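Mitochondrial dynamics protein MID49 (Mus musculus, PDB 4WOY) recruits the dynamin-related GTPase Drp1 to the mitochondrial surface, regulates its GTPase activity and is required for mitochondrial fission. Local coordinates at residues A8-H13 against L232-G237; T214-A219 against L260-V265; A225-R230 against E270-R275. The protein carries 1 engineered substitution. All coordinates share one frame; numbering follows the deposited sequence.

Interaction 1 (A8-H13 against L232-G237)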
loop_
_atom_site.group_PDB
_atom_site.type_symbol
_atom_site.label_atom_id
_atom_site.label_comp_id
_atom_site.label_asym_id
_atom_site.label_seq_id
_atom_site.Cartn_x
_atom_site.Cartn_y
_atom_site.Cartn_z
ATOM N N ALA A 8 25.053 -3.216 9.363
ATOM C CA ALA A 8 25.364 -1.806 9.582
ATOM C C ALA A 8 24.385 -0.883 8.831
ATOM O O ALA A 8 23.847 0.074 9.395
ATOM C CB ALA A 8 26.816 -1.520 9.164
ATOM N N PHE A 9 24.133 -1.191 7.568
ATOM C CA PHE A 9 23.161 -0.435 6.780
ATOM C C PHE A 9 21.764 -0.509 7.398
ATOM O O PHE A 9 21.051 0.503 7.506
ATOM C CB PHE A 9 23.137 -0.950 5.342
ATOM C CG PHE A 9 22.155 -0.245 4.468
ATOM C CD1 PHE A 9 22.501 0.940 3.831
ATOM C CD2 PHE A 9 20.886 -0.768 4.270
ATOM C CE1 PHE A 9 21.607 1.594 3.016
ATOM C CE2 PHE A 9 19.978 -0.122 3.467
ATOM C CZ PHE A 9 20.340 1.071 2.835
ATOM N N GLU A 10 21.381 -1.711 7.808
ATOM C CA GLU A 10 20.091 -1.925 8.441
ATOM C C GLU A 10 20.010 -1.042 9.705
ATOM O O GLU A 10 19.023 -0.329 9.947
ATOM C CB GLU A 10 19.917 -3.415 8.758
ATOM C CG GLU A 10 18.610 -3.810 9.435
ATOM C CD GLU A 10 18.521 -5.310 9.679
ATOM O OE1 GLU A 10 19.230 -5.824 10.581
ATOM O OE2 GLU A 10 17.750 -5.976 8.962
ATOM N N ARG A 11 21.088 -1.075 10.483
ATOM C CA ARG A 11 21.171 -0.336 11.729
ATOM C C ARG A 11 20.981 1.158 11.448
ATOM O O ARG A 11 20.202 1.833 12.114
ATOM C CB ARG A 11 22.537 -0.584 12.386
ATOM C CG ARG A 11 22.760 0.113 13.709
ATOM C CD ARG A 11 24.188 -0.090 14.319
ATOM N NE ARG A 11 25.097 1.016 14.010
ATOM C CZ ARG A 11 26.173 0.962 13.234
ATOM N NH1 ARG A 11 26.539 -0.166 12.635
ATOM N NH2 ARG A 11 26.893 2.059 13.059
ATOM N N LYS A 12 21.690 1.653 10.439
ATOM C CA LYS A 12 21.738 3.085 10.130
ATOM C C LYS A 12 20.590 3.634 9.270
ATOM O O LYS A 12 20.248 4.802 9.410
ATOM C CB LYS A 12 23.078 3.448 9.466
ATOM C CG LYS A 12 24.290 3.295 10.378
ATOM C CD LYS A 12 25.620 3.553 9.676
ATOM C CE LYS A 12 26.258 2.285 9.147
ATOM N NZ LYS A 12 27.717 2.460 8.944
ATOM N N HIS A 13 20.054 2.851 8.333
ATOM C CA HIS A 13 19.083 3.416 7.384
ATOM C C HIS A 13 17.760 2.676 7.300
ATOM O O HIS A 13 16.857 3.095 6.579
ATOM C CB HIS A 13 19.709 3.543 5.989
ATOM C CG HIS A 13 20.945 4.384 5.982
ATOM N ND1 HIS A 13 22.207 3.854 5.802
ATOM C CD2 HIS A 13 21.121 5.706 6.205
ATOM C CE1 HIS A 13 23.103 4.820 5.886
ATOM N NE2 HIS A 13 22.469 5.954 6.128
ATOM N N LEU A 232 12.480 -7.668 3.325
ATOM C CA LEU A 232 11.668 -6.767 2.518
ATOM C C LEU A 232 11.991 -5.305 2.900
ATOM O O LEU A 232 12.113 -4.440 2.023
ATOM C CB LEU A 232 10.167 -7.084 2.664
ATOM C CG LEU A 232 9.168 -6.075 2.096
ATOM C CD1 LEU A 232 9.357 -5.863 0.585
ATOM C CD2 LEU A 232 7.766 -6.551 2.413
ATOM N N LEU A 233 12.164 -5.048 4.196
ATOM C CA LEU A 233 12.475 -3.690 4.671
ATOM C C LEU A 233 13.844 -3.210 4.188
ATOM O O LEU A 233 13.998 -2.052 3.817
ATOM C CB LEU A 233 12.400 -3.626 6.192
ATOM C CG LEU A 233 10.950 -3.513 6.643
ATOM C CD1 LEU A 233 10.807 -3.781 8.148
ATOM C CD2 LEU A 233 10.392 -2.153 6.272
ATOM N N LEU A 234 14.815 -4.119 4.171
ATOM C CA LEU A 234 16.130 -3.848 3.587
ATOM C C LEU A 234 16.048 -3.446 2.119
ATOM O O LEU A 234 16.625 -2.432 1.695
ATOM C CB LEU A 234 17.027 -5.074 3.688
ATOM C CG LEU A 234 17.869 -5.115 4.937
ATOM C CD1 LEU A 234 18.525 -6.462 5.004
ATOM C CD2 LEU A 234 18.884 -3.977 4.889
ATOM N N LEU A 235 15.354 -4.266 1.342
ATOM C CA LEU A 235 15.278 -4.033 -0.085
ATOM C C LEU A 235 14.663 -2.688 -0.338
ATOM O O LEU A 235 15.102 -1.957 -1.223
ATOM C CB LEU A 235 14.472 -5.123 -0.797
ATOM C CG LEU A 235 15.124 -6.490 -0.803
ATOM C CD1 LEU A 235 14.105 -7.570 -1.176
ATOM C CD2 LEU A 235 16.308 -6.478 -1.738
ATOM N N CYS A 236 13.653 -2.356 0.458
ATOM C CA CYS A 236 12.971 -1.083 0.304
ATOM C C CYS A 236 13.925 0.072 0.571
ATOM O O CYS A 236 13.967 1.040 -0.198
ATOM C CB CYS A 236 11.775 -0.982 1.256
ATOM S SG CYS A 236 10.275 -1.793 0.706
ATOM N N GLY A 237 14.684 -0.030 1.664
ATOM C CA GLY A 237 15.578 1.044 2.070
ATOM C C GLY A 237 16.664 1.334 1.048
ATOM O O GLY A 237 17.028 2.476 0.806
#
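Glu10 OE2 rests against the isobutyl group of Leu234, 4.1 Å from both CG and CD1 of that leucine, while its charge is answered by Arg230, one helical turn earlier than Leu234 on the same helix. Through its salt bridge to Arg230 NE, OE2 sits in a mixed setting, a guanidinium beside it and a hydrocarbon branch against it; OE1 of the acid is hydrogen-bonded as well. Since the carboxylate is buried, the nearby positive charge probably favours its ionised form. CG of Glu10 stands anti to the backbone N (chi1 180°) and the chain stays extended to CD, which carries the acid far enough to meet its partner. From the base of the side chain comes a separate contact, Glu10 CB lying 4.0 Å from Leu234 CD2.

The same CD2 methyl touches Phe9. It sits at the edge of the phenyl ring, in the ring plane, with Phe9 CD2 3.8 Å from Leu234 CD2. Farther round the rim, Phe9 CZ comes to 4.1 Å from Gly237 C, so that backbone meets the ring edge. These contacts join helix 2-14 to helix 228-241, part of the helical region that accompanies the nucleotidyltransferase-like sheet of the MID49/MID51 family. The two segment axes cross at 72° and approach to 10.6 Å, and Glu10 and Leu234 are the residues whose CA atoms come nearest across the crossing.

Phe9 is further placed by its own helix: CB of His13 lies 4.0 Å above one ring face, offset toward the rim, and the C-terminal Phe329 meets the ring with its plane turned by only about 20°. Leu6 and Val14, on the same N-terminal helix, also pack on Leu234.

Interaction 2 (T214-A219 against L260-V265)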
loop_
_atom_site.group_PDB
_atom_site.type_symbol
_atom_site.label_atom_id
_atom_site.label_comp_id
_atom_site.label_asym_id
_atom_site.label_seq_id
_atom_site.Cartn_x
_atom_site.Cartn_y
_atom_site.Cartn_z
ATOM N N THR A 214 1.115 -9.391 3.691
ATOM C CA THR A 214 1.794 -9.267 4.976
ATOM C C THR A 214 1.368 -10.394 5.919
ATOM O O THR A 214 2.158 -10.817 6.748
ATOM C CB THR A 214 1.576 -7.889 5.645
ATOM O OG1 THR A 214 0.274 -7.818 6.220
ATOM C CG2 THR A 214 1.756 -6.765 4.629
ATOM N N ALA A 215 0.144 -10.900 5.784
ATOM C CA ALA A 215 -0.261 -12.054 6.593
ATOM C C ALA A 215 0.568 -13.281 6.230
ATOM O O ALA A 215 0.952 -14.064 7.110
ATOM C CB ALA A 215 -1.729 -12.348 6.429
ATOM N N ARG A 216 0.848 -13.434 4.939
ATOM C CA ARG A 216 1.626 -14.564 4.454
ATOM C C ARG A 216 3.083 -14.495 4.952
ATOM O O ARG A 216 3.638 -15.475 5.443
ATOM C CB ARG A 216 1.583 -14.604 2.923
ATOM C CG ARG A 216 2.292 -15.798 2.303
ATOM C CD ARG A 216 1.796 -17.096 2.926
ATOM N NE ARG A 216 2.385 -18.280 2.307
ATOM C CZ ARG A 216 2.366 -19.501 2.849
ATOM N NH1 ARG A 216 1.794 -19.707 4.032
ATOM N NH2 ARG A 216 2.921 -20.523 2.206
ATOM N N LEU A 217 3.678 -13.314 4.840
ATOM C CA LEU A 217 5.044 -13.093 5.272
ATOM C C LEU A 217 5.184 -13.272 6.775
ATOM O O LEU A 217 6.167 -13.846 7.244
ATOM C CB LEU A 217 5.510 -11.693 4.868
ATOM C CG LEU A 217 5.793 -11.623 3.375
ATOM C CD1 LEU A 217 6.153 -10.223 2.958
ATOM C CD2 LEU A 217 6.885 -12.626 3.004
ATOM N N ARG A 218 4.215 -12.756 7.525
ATOM C CA ARG A 218 4.183 -12.948 8.957
ATOM C C ARG A 218 4.012 -14.429 9.275
ATOM O O ARG A 218 4.675 -14.954 10.157
ATOM C CB ARG A 218 3.059 -12.138 9.594
ATOM C CG ARG A 218 2.873 -12.459 11.077
ATOM C CD ARG A 218 2.004 -11.448 11.800
ATOM N NE ARG A 218 2.436 -10.072 11.572
ATOM C CZ ARG A 218 1.761 -9.192 10.839
ATOM N NH1 ARG A 218 0.614 -9.548 10.261
ATOM N NH2 ARG A 218 2.231 -7.957 10.688
ATOM N N ALA A 219 3.148 -15.104 8.523
ATOM C CA ALA A 219 2.895 -16.528 8.750
ATOM C C ALA A 219 4.154 -17.354 8.554
ATOM O O ALA A 219 4.475 -18.228 9.370
ATOM C CB ALA A 219 1.821 -17.017 7.842
ATOM N N LEU A 260 11.097 -15.910 -3.138
ATOM C CA LEU A 260 12.178 -16.580 -2.418
ATOM C C LEU A 260 11.633 -17.160 -1.129
ATOM O O LEU A 260 11.912 -18.312 -0.798
ATOM C CB LEU A 260 13.323 -15.612 -2.090
ATOM C CG LEU A 260 13.925 -14.726 -3.181
ATOM C CD1 LEU A 260 15.139 -13.993 -2.666
ATOM C CD2 LEU A 260 14.291 -15.550 -4.380
ATOM N N GLY A 261 10.812 -16.362 -0.440
ATOM C CA GLY A 261 10.288 -16.725 0.868
ATOM C C GLY A 261 9.425 -17.967 0.869
ATOM O O GLY A 261 9.403 -18.706 1.866
ATOM N N GLU A 262 8.762 -18.221 -0.261
ATOM C CA GLU A 262 7.936 -19.412 -0.427
ATOM C C GLU A 262 8.820 -20.591 -0.746
ATOM O O GLU A 262 8.556 -21.318 -1.694
ATOM C CB GLU A 262 6.883 -19.250 -1.540
ATOM C CG GLU A 262 5.707 -18.297 -1.274
ATOM C CD GLU A 262 4.667 -18.865 -0.328
ATOM O OE1 GLU A 262 4.576 -20.104 -0.221
ATOM O OE2 GLU A 262 3.927 -18.071 0.290
ATOM N N GLU A 263 9.893 -20.753 0.018
ATOM C CA GLU A 263 10.738 -21.930 -0.106
ATOM C C GLU A 263 11.292 -22.350 1.245
ATOM O O GLU A 263 11.560 -21.511 2.111
ATOM C CB GLU A 263 11.894 -21.687 -1.063
ATOM C CG GLU A 263 11.478 -21.446 -2.477
ATOM C CD GLU A 263 12.656 -21.366 -3.387
ATOM O OE1 GLU A 263 13.756 -21.751 -2.946
ATOM O OE2 GLU A 263 12.489 -20.900 -4.530
ATOM N N GLU A 264 11.499 -23.657 1.399
ATOM C CA GLU A 264 12.105 -24.186 2.607
ATOM C C GLU A 264 13.604 -24.081 2.396
ATOM O O GLU A 264 14.273 -25.042 2.014
ATOM C CB GLU A 264 11.674 -25.635 2.871
ATOM C CG GLU A 264 10.159 -25.867 2.919
ATOM C CD GLU A 264 9.546 -25.564 4.277
ATOM O OE1 GLU A 264 10.265 -25.048 5.157
ATOM O OE2 GLU A 264 8.344 -25.850 4.466
ATOM N N VAL A 265 14.115 -22.886 2.656
ATOM C CA VAL A 265 15.514 -22.565 2.459
ATOM C C VAL A 265 15.876 -21.642 3.632
ATOM O O VAL A 265 14.987 -21.229 4.372
ATOM C CB VAL A 265 15.714 -21.958 1.030
ATOM C CG1 VAL A 265 16.943 -21.071 0.897
ATOM C CG2 VAL A 265 15.756 -23.085 0.008
#
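Arg216 grips the carboxylate of Glu262 side-on with two nitrogens, one to each oxygen. Arg216 NE donates to Glu262 OE2 at 2.5 Å, a length too short to be given weight, and Arg216 NH2 to Glu262 OE1 at 3.0 Å. Both bonds are nearly straight, 162° and 167° at the hydrogen. Each oxygen receives with its syn lone pair, and both lie close to the guanidinium plane; with the two flat groups only 23° apart, this is a nearly coplanar bidentate salt bridge, and the pairing of two donors with two acceptors fixes the rotation of both groups.

The reach depends on two bends. Arg216 leaves its helix with CG anti to the backbone N, then turns at chi2, which swings CD and the guanidinium toward the acid. Glu262 bends at chi2 as well, and the two chains meet at about a right angle.

The bridge ties helix 210-224 to the C-terminal end of helix 250-261, in the helical region that includes the Mab-21 HhH/H2TH-like domain, and it lies at the protein surface. Glu262 is the first residue to leave the helix and the centre of an inverse gamma turn, closed by a weak bond from Glu263 N to Gly261 O. Farther out, Phe296 and Leu258 pack against Arg216, His295 touches Glu262, and Leu217 lies on Val257 and Leu258.

Interaction 3 (A225-R230 against E270-R275)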
loop_
_atom_site.group_PDB
_atom_site.type_symbol
_atom_site.label_atom_id
_atom_site.label_comp_id
_atom_site.label_asym_id
_atom_site.label_seq_id
_atom_site.Cartn_x
_atom_site.Cartn_y
_atom_site.Cartn_z
ATOM N N ALA A 225 11.210 -18.459 12.772
ATOM C CA ALA A 225 11.882 -17.238 13.225
ATOM C C ALA A 225 12.624 -16.575 12.074
ATOM O O ALA A 225 13.749 -16.096 12.245
ATOM C CB ALA A 225 12.846 -17.534 14.379
ATOM N N GLY A 226 11.988 -16.561 10.903
ATOM C CA GLY A 226 12.645 -16.137 9.686
ATOM C C GLY A 226 12.814 -14.640 9.547
ATOM O O GLY A 226 12.227 -13.863 10.300
ATOM N N THR A 227 13.609 -14.247 8.554
ATOM C CA THR A 227 13.934 -12.852 8.303
ATOM C C THR A 227 13.369 -12.332 6.986
ATOM O O THR A 227 13.896 -11.373 6.405
ATOM C CB THR A 227 15.444 -12.654 8.277
ATOM O OG1 THR A 227 16.011 -13.626 7.391
ATOM C CG2 THR A 227 16.039 -12.850 9.664
ATOM N N ARG A 228 12.311 -12.965 6.497
ATOM C CA ARG A 228 11.732 -12.531 5.232
ATOM C C ARG A 228 11.283 -11.070 5.303
ATOM O O ARG A 228 11.693 -10.263 4.469
ATOM C CB ARG A 228 10.544 -13.421 4.844
ATOM C CG ARG A 228 10.914 -14.871 4.606
ATOM C CD ARG A 228 9.681 -15.765 4.723
ATOM N NE ARG A 228 10.011 -17.191 4.672
ATOM C CZ ARG A 228 10.299 -17.928 5.740
ATOM N NH1 ARG A 228 10.324 -17.372 6.950
ATOM N NH2 ARG A 228 10.565 -19.220 5.596
ATOM N N ARG A 229 10.473 -10.732 6.307
ATOM C CA ARG A 229 9.937 -9.375 6.445
ATOM C C ARG A 229 11.049 -8.381 6.702
ATOM O O ARG A 229 10.993 -7.227 6.274
ATOM C CB ARG A 229 8.913 -9.281 7.580
ATOM C CG ARG A 229 7.546 -9.856 7.284
ATOM C CD ARG A 229 6.769 -9.979 8.576
ATOM N NE ARG A 229 7.581 -10.684 9.575
ATOM C CZ ARG A 229 7.396 -10.629 10.893
ATOM N NH1 ARG A 229 6.420 -9.894 11.417
ATOM N NH2 ARG A 229 8.197 -11.313 11.690
ATOM N N ARG A 230 12.065 -8.834 7.413
ATOM C CA ARG A 230 13.236 -8.017 7.638
ATOM C C ARG A 230 13.942 -7.722 6.294
ATOM O O ARG A 230 14.397 -6.596 6.053
ATOM C CB ARG A 230 14.149 -8.728 8.636
ATOM C CG ARG A 230 15.453 -8.059 8.886
ATOM C CD ARG A 230 15.940 -8.357 10.297
ATOM N NE ARG A 230 17.380 -8.174 10.368
ATOM C CZ ARG A 230 18.171 -8.877 11.156
ATOM N NH1 ARG A 230 17.652 -9.804 11.953
ATOM N NH2 ARG A 230 19.478 -8.647 11.139
ATOM N N GLU A 270 21.711 -15.239 9.728
ATOM C CA GLU A 270 22.988 -15.703 9.229
ATOM C C GLU A 270 22.990 -15.750 7.701
ATOM O O GLU A 270 24.010 -15.454 7.060
ATOM C CB GLU A 270 23.293 -17.076 9.823
ATOM C CG GLU A 270 24.593 -17.686 9.367
ATOM C CD GLU A 270 24.874 -19.012 10.036
ATOM O OE1 GLU A 270 25.821 -19.692 9.600
ATOM O OE2 GLU A 270 24.156 -19.376 10.996
ATOM N N ALA A 271 21.836 -16.105 7.133
ATOM C CA ALA A 271 21.684 -16.251 5.682
ATOM C C ALA A 271 21.051 -15.032 5.040
ATOM O O ALA A 271 20.737 -15.053 3.857
ATOM C CB ALA A 271 20.847 -17.496 5.356
ATOM N N LEU A 272 20.861 -13.969 5.815
ATOM C CA LEU A 272 20.199 -12.774 5.309
ATOM C C LEU A 272 20.948 -12.155 4.133
ATOM O O LEU A 272 20.341 -11.676 3.181
ATOM C CB LEU A 272 20.049 -11.747 6.418
ATOM C CG LEU A 272 19.079 -10.596 6.163
ATOM C CD1 LEU A 272 17.799 -11.061 5.514
ATOM C CD2 LEU A 272 18.787 -9.873 7.472
ATOM N N GLY A 273 22.274 -12.178 4.210
ATOM C CA GLY A 273 23.102 -11.645 3.149
ATOM C C GLY A 273 22.921 -12.392 1.840
ATOM O O GLY A 273 22.846 -11.782 0.777
ATOM N N GLU A 274 22.829 -13.714 1.930
ATOM C CA GLU A 274 22.594 -14.560 0.769
ATOM C C GLU A 274 21.183 -14.394 0.203
ATOM O O GLU A 274 21.009 -14.343 -1.015
ATOM C CB GLU A 274 22.825 -16.019 1.132
ATOM C CG GLU A 274 24.188 -16.551 0.788
ATOM C CD GLU A 274 24.451 -17.855 1.488
ATOM O OE1 GLU A 274 23.488 -18.639 1.642
ATOM O OE2 GLU A 274 25.611 -18.093 1.888
ATOM N N ARG A 275 20.190 -14.268 1.082
ATOM C CA ARG A 275 18.812 -14.043 0.646
ATOM C C ARG A 275 18.688 -12.719 -0.079
ATOM O O ARG A 275 17.922 -12.578 -1.053
ATOM C CB ARG A 275 17.853 -14.070 1.835
ATOM C CG ARG A 275 17.683 -15.444 2.437
ATOM C CD ARG A 275 17.467 -16.522 1.375
ATOM N NE ARG A 275 18.124 -17.755 1.798
ATOM C CZ ARG A 275 19.179 -18.303 1.202
ATOM N NH1 ARG A 275 19.675 -17.775 0.095
ATOM N NH2 ARG A 275 19.706 -19.415 1.696
#
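A single leucine packed between a threonine and an arginine makes this buried contact, where the N-terminal ends of helices 228-241 and 272-288 come together in the helical region of the fold. Leu272 divides its two methyls between the partners. CD1 touches Thr227, lying 3.6 Å from OG1 and 4.0 Å from CB, whereas CD2 lies over one face of the Arg230 guanidinium, 3.6 Å from NE and 3.9 Å from CZ. The arginine crosses the leucine at about a right angle. Its chain runs extended from CG to NE, with CG anti to the backbone N (chi1 175°), so the flat group arrives beside the branched end of Leu272. The nearest backbones are those of Thr227 and Leu272, whose CA atoms are 6.9 Å apart.

Both helix beginnings are close by: Thr227 and Ala271 occupy the N-cap positions, although the threonine side chain makes no capping bond. Its OG1 is instead hydrogen-bonded to the carbonyl oxygen of Trp267, in the connection that leads into helix 272-288. Leu6 and Leu231 add further hydrocarbon around Leu272.

No hydrogen bond crosses between the two segments, yet the polar groups bordering the leucine have partners elsewhere: Arg230 forms salt bridges with Glu10 through NE and with Glu269 through NH2. An arginine occupied in this way can still offer a guanidinium face to a methyl group, and a hydroxyl committed to a carbonyl can lie against the other methyl of the leucine, which implies that apolar packing and paired charge are accommodated here side by side.

Overall arrangement
The three contacts lie together in the helical region, 18 to 22 Å from the chain's centre. Interactions 2 and 3 have centres 11 Å apart, interactions 1 and 3 are separated by 12 Å, and interactions 1 and 2 by 19 Å, leaving interaction 3 as the middle member. Helix 228-241 serves interactions 1 and 3, and it follows helix 210-224 and precedes helix 250-261, the pair joined by interaction 2. Along the chain the segments alternate, so the connections interlock instead of nesting. Interaction 1 ties helix 2-14 to helix 228-241, closing the chain's beginning onto its C-terminal half, while interactions 2 and 3 tie the later helices to one another.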